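PDB 3CH0: glycerophosphodiester phosphodiesterase from Cytophaga hutchinsonii ATCC 33406, which belongs to the glycerophosphoryl diester phosphodiesterase family and has the TIM-barrel type of fold built from repeated beta-alpha units. Local coordinates for residues Asp10-Asn24 and Phe29-Asp43. Numbering follows the deposited sequence.
Sequences DIQGHRGCRGLLPEN and FTKALLLGVTTLEFD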
ATOM      1  N   ASP A  10      13.713   4.438   4.641  1.00 13.78           N
ATOM      2  CA  ASP A  10      12.500   3.616   4.769  1.00 11.41           C
ATOM      3  C   ASP A  10      12.387   2.631   3.601  1.00 12.64           C
ATOM      4  O   ASP A  10      12.010   3.019   2.504  1.00 11.40           O
ATOM      5  CB  ASP A  10      11.284   4.531   4.838  1.00 11.89           C
ATOM      6  CG  ASP A  10      10.030   3.804   5.185  1.00 14.71           C
ATOM      7  OD1 ASP A  10      10.068   2.570   5.367  1.00 12.28           O
ATOM      8  OD2 ASP A  10       8.994   4.495   5.298  1.00 14.51           O
ATOM      9  N   ILE A  11      12.753   1.373   3.847  1.00 11.83           N
ATOM     10  CA  ILE A  11      12.593   0.277   2.891  1.00 11.45           C
ATOM     11  C   ILE A  11      11.173  -0.278   3.068  1.00 12.54           C
ATOM     12  O   ILE A  11      10.886  -0.877   4.084  1.00 11.03           O
ATOM     13  CB  ILE A  11      13.610  -0.868   3.136  1.00 12.61           C
ATOM     14  CG1 ILE A  11      15.033  -0.359   2.933  1.00 12.22           C
ATOM     15  CG2 ILE A  11      13.341  -2.047   2.221  1.00 13.94           C
ATOM     16  CD1 ILE A  11      16.092  -1.283   3.492  1.00 14.86           C
ATOM     17  N   GLN A  12      10.320  -0.061   2.057  1.00 10.28           N
ATOM     18  CA  GLN A  12       8.920  -0.467   2.085  1.00  8.76           C
ATOM     19  C   GLN A  12       8.702  -1.653   1.145  1.00  8.70           C
ATOM     20  O   GLN A  12       8.982  -1.566  -0.054  1.00 10.46           O
ATOM     21  CB  GLN A  12       7.925   0.634   1.705  1.00  9.33           C
ATOM     22  CG  GLN A  12       8.112   1.899   2.501  1.00  8.69           C
ATOM     23  CD  GLN A  12       6.826   2.707   2.641  1.00 10.68           C
ATOM     24  OE1 GLN A  12       5.778   2.320   2.102  1.00 12.31           O
ATOM     25  NE2 GLN A  12       6.895   3.804   3.367  1.00 12.24           N
ATOM     26  N   GLY A  13       8.157  -2.737   1.670  1.00  8.95           N
ATOM     27  CA  GLY A  13       7.759  -3.874   0.847  1.00  9.53           C
ATOM     28  C   GLY A  13       6.394  -3.638   0.245  1.00 10.42           C
ATOM     29  O   GLY A  13       5.404  -3.570   0.964  1.00  9.64           O
ATOM     30  N   HIS A  14       6.337  -3.428  -1.093  1.00  9.61           N
ATOM     31  CA  HIS A  14       5.106  -3.077  -1.800  1.00  8.90           C
ATOM     32  C   HIS A  14       4.146  -4.276  -1.759  1.00  9.05           C
ATOM     33  O   HIS A  14       4.505  -5.362  -2.265  1.00  9.34           O
ATOM     34  CB  HIS A  14       5.422  -2.696  -3.265  1.00  9.14           C
ATOM     35  CG  HIS A  14       4.277  -2.154  -4.058  1.00  9.08           C
ATOM     36  ND1 HIS A  14       3.922  -2.658  -5.297  1.00 10.65           N
ATOM     37  CD2 HIS A  14       3.424  -1.127  -3.806  1.00 10.24           C
ATOM     38  CE1 HIS A  14       2.913  -1.936  -5.778  1.00  9.23           C
ATOM     39  NE2 HIS A  14       2.612  -0.990  -4.901  1.00 10.83           N
ATOM     40  N   ARG A  15       2.980  -4.122  -1.159  1.00  7.43           N
ATOM     41  CA  ARG A  15       2.056  -5.236  -0.975  1.00  9.83           C
ATOM     42  C   ARG A  15       2.725  -6.397  -0.295  1.00 10.58           C
ATOM     43  O   ARG A  15       2.500  -7.559  -0.592  1.00 10.13           O
ATOM     44  CB  ARG A  15       1.385  -5.648  -2.296  1.00 10.23           C
ATOM     45  CG  ARG A  15       0.844  -4.429  -3.119  1.00  9.14           C
ATOM     46  CD  ARG A  15       0.066  -4.765  -4.370  1.00  6.54           C
ATOM     47  NE  ARG A  15      -0.066  -3.540  -5.152  1.00  9.35           N
ATOM     48  CZ  ARG A  15      -0.416  -3.505  -6.409  1.00 10.27           C
ATOM     49  NH1 ARG A  15      -0.929  -4.579  -7.020  1.00 11.47           N
ATOM     50  NH2 ARG A  15      -0.340  -2.362  -7.041  1.00 12.48           N
ATOM     51  N   GLY A  16       3.560  -6.012   0.657  1.00  8.22           N
ATOM     52  CA  GLY A  16       4.415  -6.965   1.398  1.00 10.69           C
ATOM     53  C   GLY A  16       5.619  -7.238   0.522  1.00 11.92           C
ATOM     54  O   GLY A  16       6.721  -6.788   0.792  1.00  9.95           O
ATOM     55  N   CYS A  17       5.434  -7.979  -0.561  1.00 10.50           N
ATOM     56  CA  CYS A  17       6.526  -8.224  -1.500  1.00  8.74           C
ATOM     57  C   CYS A  17       5.979  -8.884  -2.763  1.00 13.15           C
ATOM     58  O   CYS A  17       6.298 -10.015  -3.078  1.00 10.04           O
ATOM     59  CB  CYS A  17       7.681  -9.058  -0.906  1.00 10.99           C
ATOM     60  SG  CYS A  17       7.180 -10.624  -0.204  1.00 11.86           S
ATOM     61  N   ARG A  18       5.185  -8.152  -3.505  1.00  9.38           N
ATOM     62  CA  ARG A  18       4.527  -8.705  -4.730  1.00  9.56           C
ATOM     63  C   ARG A  18       5.444  -9.384  -5.728  1.00 10.14           C
ATOM     64  O   ARG A  18       5.055 -10.354  -6.395  1.00 10.76           O
ATOM     65  CB  ARG A  18       3.717  -7.619  -5.450  1.00  9.81           C
ATOM     66  CG  ARG A  18       3.179  -8.026  -6.834  1.00 10.37           C
ATOM     67  CD  ARG A  18       2.258  -6.934  -7.392  1.00 10.85           C
ATOM     68  NE  ARG A  18       2.961  -5.671  -7.609  1.00 10.31           N
ATOM     69  CZ  ARG A  18       2.584  -4.717  -8.464  1.00 11.03           C
ATOM     70  NH1 ARG A  18       1.467  -4.841  -9.146  1.00 11.47           N
ATOM     71  NH2 ARG A  18       3.355  -3.643  -8.630  1.00 10.46           N
ATOM     72  N   GLY A  19       6.671  -8.900  -5.859  1.00  9.65           N
ATOM     73  CA  GLY A  19       7.600  -9.554  -6.800  1.00  7.95           C
ATOM     74  C   GLY A  19       7.948 -10.979  -6.385  1.00 12.98           C
ATOM     75  O   GLY A  19       8.338 -11.796  -7.247  1.00 13.07           O
ATOM     76  N   LEU A  20       7.862 -11.279  -5.088  1.00 11.86           N
ATOM     77  CA  LEU A  20       8.312 -12.550  -4.550  1.00 11.74           C
ATOM     78  C   LEU A  20       7.193 -13.515  -4.241  1.00 12.29           C
ATOM     79  O   LEU A  20       7.334 -14.739  -4.393  1.00 13.46           O
ATOM     80  CB  LEU A  20       9.079 -12.303  -3.253  1.00 10.65           C
ATOM     81  CG  LEU A  20      10.252 -11.288  -3.351  1.00 10.23           C
ATOM     82  CD1 LEU A  20      10.954 -11.106  -1.978  1.00 13.87           C
ATOM     83  CD2 LEU A  20      11.249 -11.647  -4.465  1.00 11.62           C
ATOM     84  N   LEU A  21       6.062 -12.980  -3.766  1.00 10.90           N
ATOM     85  CA  LEU A  21       4.958 -13.773  -3.245  1.00 11.12           C
ATOM     86  C   LEU A  21       3.642 -13.090  -3.590  1.00 11.29           C
ATOM     87  O   LEU A  21       3.644 -11.882  -3.839  1.00 10.10           O
ATOM     88  CB  LEU A  21       5.063 -13.913  -1.732  1.00 11.87           C
ATOM     89  CG  LEU A  21       6.042 -14.981  -1.190  1.00 14.69           C
ATOM     90  CD1 LEU A  21       6.221 -14.804   0.306  1.00 14.60           C
ATOM     91  CD2 LEU A  21       5.455 -16.384  -1.498  1.00 17.91           C
ATOM     92  N   PRO A  22       2.530 -13.840  -3.592  1.00  9.99           N
ATOM     93  CA  PRO A  22       1.225 -13.226  -3.878  1.00 10.12           C
ATOM     94  C   PRO A  22       1.001 -11.941  -3.089  1.00 10.43           C
ATOM     95  O   PRO A  22       1.219 -11.866  -1.869  1.00  9.78           O
ATOM     96  CB  PRO A  22       0.243 -14.313  -3.520  1.00 10.66           C
ATOM     97  CG  PRO A  22       0.990 -15.606  -3.851  1.00 11.57           C
ATOM     98  CD  PRO A  22       2.380 -15.298  -3.345  1.00  8.97           C
ATOM     99  N   GLU A  23       0.656 -10.882  -3.809  1.00 10.29           N
ATOM    100  CA  GLU A  23       0.581  -9.569  -3.159  1.00  9.68           C
ATOM    101  C   GLU A  23      -0.407  -9.489  -2.010  1.00  9.00           C
ATOM    102  O   GLU A  23      -1.485 -10.105  -2.056  1.00  9.33           O
ATOM    103  CB  GLU A  23       0.139  -8.557  -4.214  1.00  8.41           C
ATOM    104  CG  GLU A  23      -1.285  -8.656  -4.727  1.00  9.94           C
ATOM    105  CD  GLU A  23      -1.489  -7.829  -5.966  1.00 11.54           C
ATOM    106  OE1 GLU A  23      -0.885  -8.208  -6.983  1.00 10.72           O
ATOM    107  OE2 GLU A  23      -2.376  -6.908  -5.918  1.00 11.24           O
ATOM    108  N   ASN A  24      -0.074  -8.700  -1.015  1.00  8.92           N
ATOM    109  CA  ASN A  24      -1.061  -8.343   0.000  1.00  8.62           C
ATOM    110  C   ASN A  24      -1.593  -9.579   0.779  1.00  9.32           C
ATOM    111  O   ASN A  24      -2.694  -9.544   1.304  1.00 10.41           O
ATOM    112  CB  ASN A  24      -2.207  -7.522  -0.603  1.00  8.68           C
ATOM    113  CG  ASN A  24      -1.879  -6.039  -0.745  1.00 10.70           C
ATOM    114  OD1 ASN A  24      -1.161  -5.446   0.065  1.00 10.04           O
ATOM    115  ND2 ASN A  24      -2.433  -5.428  -1.809  1.00 10.39           N
ATOM    116  N   PHE A  29       3.585 -10.610   3.680  1.00  8.82           N
ATOM    117  CA  PHE A  29       3.949  -9.739   4.789  1.00 10.82           C
ATOM    118  C   PHE A  29       4.949 -10.413   5.708  1.00 10.76           C
ATOM    119  O   PHE A  29       5.864  -9.779   6.179  1.00 11.00           O
ATOM    120  CB  PHE A  29       2.781  -9.247   5.598  1.00 10.91           C
ATOM    121  CG  PHE A  29       1.817  -8.429   4.769  1.00 11.52           C
ATOM    122  CD1 PHE A  29       2.258  -7.287   4.149  1.00 10.58           C
ATOM    123  CD2 PHE A  29       0.498  -8.819   4.595  1.00 10.69           C
ATOM    124  CE1 PHE A  29       1.402  -6.534   3.365  1.00  9.94           C
ATOM    125  CE2 PHE A  29      -0.371  -8.057   3.784  1.00 12.44           C
ATOM    126  CZ  PHE A  29       0.134  -6.934   3.174  1.00  9.18           C
ATOM    127  N   THR A  30       4.772 -11.691   5.944  1.00 10.78           N
ATOM    128  CA  THR A  30       5.710 -12.442   6.815  1.00 12.65           C
ATOM    129  C   THR A  30       7.092 -12.521   6.211  1.00 11.12           C
ATOM    130  O   THR A  30       8.062 -12.246   6.875  1.00 12.74           O
ATOM    131  CB  THR A  30       5.174 -13.853   7.058  1.00 12.88           C
ATOM    132  OG1 THR A  30       3.836 -13.810   7.600  1.00 13.16           O
ATOM    133  CG2 THR A  30       6.112 -14.630   8.030  1.00 14.62           C
ATOM    134  N   LYS A  31       7.178 -12.794   4.903  1.00  9.19           N
ATOM    135  CA  LYS A  31       8.448 -12.761   4.195  1.00 10.55           C
ATOM    136  C   LYS A  31       9.118 -11.396   4.302  1.00 11.07           C
ATOM    137  O   LYS A  31      10.326 -11.313   4.555  1.00 12.46           O
ATOM    138  CB  LYS A  31       8.226 -13.161   2.731  1.00 13.18           C
ATOM    139  CG  LYS A  31       9.417 -13.001   1.810  1.00 17.37           C
ATOM    140  CD  LYS A  31      10.498 -13.953   2.049  1.00 17.62           C
ATOM    141  CE  LYS A  31      11.590 -13.764   0.993  1.00 24.81           C
ATOM    142  NZ  LYS A  31      12.782 -14.600   1.320  1.00 26.74           N
ATOM    143  N   ALA A  32       8.377 -10.311   4.050  1.00  9.91           N
ATOM    144  CA  ALA A  32       8.987  -8.994   4.102  1.00  9.06           C
ATOM    145  C   ALA A  32       9.488  -8.705   5.528  1.00 10.38           C
ATOM    146  O   ALA A  32      10.548  -8.087   5.698  1.00 12.96           O
ATOM    147  CB  ALA A  32       7.953  -7.920   3.634  1.00 12.25           C
ATOM    148  N   LEU A  33       8.707  -9.086   6.530  1.00 12.97           N
ATOM    149  CA  LEU A  33       9.073  -8.889   7.937  1.00 17.39           C
ATOM    150  C   LEU A  33      10.400  -9.608   8.223  1.00 17.88           C
ATOM    151  O   LEU A  33      11.357  -9.013   8.727  1.00 19.02           O
ATOM    152  CB  LEU A  33       7.990  -9.486   8.840  1.00 18.24           C
ATOM    153  CG  LEU A  33       6.780  -8.664   9.249  1.00 28.05           C
ATOM    154  CD1 LEU A  33       5.482  -9.562   9.343  1.00 22.48           C
ATOM    155  CD2 LEU A  33       7.024  -7.955  10.570  1.00 18.98           C
ATOM    156  N   LEU A  34      10.465 -10.848   7.786  1.00 15.26           N
ATOM    157  CA  LEU A  34      11.655 -11.667   8.039  1.00 15.48           C
ATOM    158  C   LEU A  34      12.847 -11.174   7.245  1.00 17.28           C
ATOM    159  O   LEU A  34      13.990 -11.356   7.689  1.00 17.21           O
ATOM    160  CB  LEU A  34      11.374 -13.108   7.731  1.00 15.91           C
ATOM    161  CG  LEU A  34      10.393 -13.811   8.667  1.00 23.16           C
ATOM    162  CD1 LEU A  34      10.097 -15.205   8.193  1.00 26.47           C
ATOM    163  CD2 LEU A  34      10.900 -13.834  10.091  1.00 25.89           C
ATOM    164  N   LEU A  35      12.640 -10.583   6.067  1.00 13.74           N
ATOM    165  CA  LEU A  35      13.741 -10.024   5.298  1.00 12.39           C
ATOM    166  C   LEU A  35      14.321  -8.839   6.005  1.00 13.87           C
ATOM    167  O   LEU A  35      15.522  -8.549   5.833  1.00 17.11           O
ATOM    168  CB  LEU A  35      13.250  -9.574   3.910  1.00 13.86           C
ATOM    169  CG  LEU A  35      13.091 -10.565   2.772  1.00 17.82           C
ATOM    170  CD1 LEU A  35      12.463  -9.886   1.505  1.00 16.32           C
ATOM    171  CD2 LEU A  35      14.404 -11.225   2.388  1.00 19.34           C
ATOM    172  N   GLY A  36      13.475  -8.124   6.751  1.00 13.23           N
ATOM    173  CA  GLY A  36      13.893  -6.976   7.501  1.00 14.85           C
ATOM    174  C   GLY A  36      13.471  -5.638   6.955  1.00 15.23           C
ATOM    175  O   GLY A  36      14.093  -4.618   7.275  1.00 15.16           O
ATOM    176  N   VAL A  37      12.365  -5.598   6.208  1.00 11.92           N
ATOM    177  CA  VAL A  37      11.918  -4.294   5.751  1.00 11.65           C
ATOM    178  C   VAL A  37      11.584  -3.334   6.876  1.00 12.08           C
ATOM    179  O   VAL A  37      11.211  -3.747   7.990  1.00 11.93           O
ATOM    180  CB  VAL A  37      10.721  -4.377   4.790  1.00 11.02           C
ATOM    181  CG1 VAL A  37      11.103  -5.284   3.593  1.00 13.65           C
ATOM    182  CG2 VAL A  37       9.422  -4.846   5.481  1.00 10.83           C
ATOM    183  N   THR A  38      11.672  -2.043   6.596  1.00 11.10           N
ATOM    184  CA  THR A  38      11.314  -1.069   7.581  1.00 10.02           C
ATOM    185  C   THR A  38       9.772  -1.032   7.756  1.00 10.33           C
ATOM    186  O   THR A  38       9.253  -0.841   8.861  1.00 11.92           O
ATOM    187  CB  THR A  38      11.748   0.323   7.094  1.00 12.61           C
ATOM    188  OG1 THR A  38      13.083   0.304   6.612  1.00 15.60           O
ATOM    189  CG2 THR A  38      11.525   1.371   8.218  1.00 14.60           C
ATOM    190  N   THR A  39       9.068  -1.178   6.628  1.00 10.87           N
ATOM    191  CA  THR A  39       7.632  -0.895   6.522  1.00 10.04           C
ATOM    192  C   THR A  39       6.950  -1.909   5.620  1.00  9.25           C
ATOM    193  O   THR A  39       7.490  -2.260   4.537  1.00 10.85           O
ATOM    194  CB  THR A  39       7.461   0.485   5.888  1.00  9.11           C
ATOM    195  OG1 THR A  39       8.132   1.465   6.712  1.00 10.57           O
ATOM    196  CG2 THR A  39       5.975   0.937   5.729  1.00 13.12           C
ATOM    197  N   LEU A  40       5.803  -2.375   6.079  1.00 10.03           N
ATOM    198  CA  LEU A  40       4.912  -3.162   5.229  1.00  8.42           C
ATOM    199  C   LEU A  40       3.991  -2.142   4.550  1.00  8.71           C
ATOM    200  O   LEU A  40       3.312  -1.381   5.240  1.00  9.58           O
ATOM    201  CB  LEU A  40       4.083  -4.107   6.057  1.00  9.60           C
ATOM    202  CG  LEU A  40       4.873  -5.090   6.963  1.00  9.56           C
ATOM    203  CD1 LEU A  40       3.887  -5.930   7.798  1.00 11.00           C
ATOM    204  CD2 LEU A  40       5.736  -5.981   6.088  1.00 10.52           C
ATOM    205  N   GLU A  41       3.956  -2.171   3.235  1.00  8.75           N
ATOM    206  CA  GLU A  41       3.095  -1.342   2.427  1.00  7.93           C
ATOM    207  C   GLU A  41       1.918  -2.213   1.906  1.00  8.01           C
ATOM    208  O   GLU A  41       2.085  -3.391   1.546  1.00  8.49           O
ATOM    209  CB  GLU A  41       3.875  -0.693   1.285  1.00  9.34           C
ATOM    210  CG  GLU A  41       3.112   0.345   0.460  1.00 11.67           C
ATOM    211  CD  GLU A  41       2.088  -0.211  -0.495  1.00 11.12           C
ATOM    212  OE1 GLU A  41       2.113  -1.402  -0.914  1.00 11.07           O
ATOM    213  OE2 GLU A  41       1.201   0.564  -0.934  1.00 12.24           O
ATOM    214  N   PHE A  42       0.702  -1.681   1.906  1.00  9.10           N
ATOM    215  CA  PHE A  42      -0.440  -2.500   1.554  1.00  8.79           C
ATOM    216  C   PHE A  42      -1.640  -1.601   1.319  1.00 10.13           C
ATOM    217  O   PHE A  42      -1.599  -0.417   1.554  1.00  9.40           O
ATOM    218  CB  PHE A  42      -0.769  -3.518   2.663  1.00  8.70           C
ATOM    219  CG  PHE A  42      -0.883  -2.867   4.012  1.00  7.78           C
ATOM    220  CD1 PHE A  42       0.235  -2.669   4.800  1.00  8.66           C
ATOM    221  CD2 PHE A  42      -2.129  -2.432   4.509  1.00  8.72           C
ATOM    222  CE1 PHE A  42       0.166  -2.018   5.993  1.00  9.21           C
ATOM    223  CE2 PHE A  42      -2.219  -1.753   5.704  1.00  9.76           C
ATOM    224  CZ  PHE A  42      -1.077  -1.555   6.453  1.00  9.25           C
ATOM    225  N   ASP A  43      -2.720  -2.210   0.839  1.00  9.69           N
ATOM    226  CA  ASP A  43      -3.920  -1.536   0.341  1.00  9.67           C
ATOM    227  C   ASP A  43      -5.118  -2.046   1.097  1.00 10.75           C
ATOM    228  O   ASP A  43      -5.164  -3.216   1.466  1.00  9.48           O
ATOM    229  CB  ASP A  43      -4.059  -1.926  -1.100  1.00  8.98           C
ATOM    230  CG  ASP A  43      -2.818  -1.657  -1.898  1.00 10.47           C
ATOM    231  OD1 ASP A  43      -2.472  -0.474  -2.001  1.00  9.90           O
ATOM    232  OD2 ASP A  43      -2.210  -2.574  -2.509  1.00 11.36           O
TER
HETATM  233  O   HOH W   1       0.210  -1.418  -3.138  1.00 10.84           O
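Glu41 reaches across to the loop that follows strand 10-13. Glu41 CB lies 3.3 Å from Gly13 O, and its CG is near Gln12 OE1, which accepts a hydrogen bond from Asn134. CG stands anti to the backbone N (chi1 -173°), and a bend at chi2 carries the carboxylate on to the His14-Arg15 peptide. There Glu41 OE1 accepts from the backbone N of Arg15 at 2.9 Å and sits near His14 CD2. OE2 is held from outside by Gln174.

Strands 10-13 and 39-43 pair in parallel. Gly13 N bonds to Thr39 O, and Gly13 O accepts from Glu41 N. Thr39 OG1 donates to Asp10 OD1 at 2.6 Å. Helix 26-35 makes the beta-alpha-beta crossover of this TIM barrel, with Ala32 CB 3.3 Å from Gly16 O.

Asn24 ND2 meets the anti lone pair of Asp43 OD2 at 2.9 Å. Arg15 NE lies 3.5 Å from Asp43 OD2, well off the guanidinium plane, so the attraction is charge alone. A water accepts from Arg15 NE, within hydrogen-bonding distance of Glu41 OE1 and Asp43 OD2.

His14, held by Asp264, and Arg15 hydrogen-bond citric acid, probably from the crystallisation liquor. Salt bridges to Glu23 and Asp43 probably limit how the Arg15 guanidinium turns there.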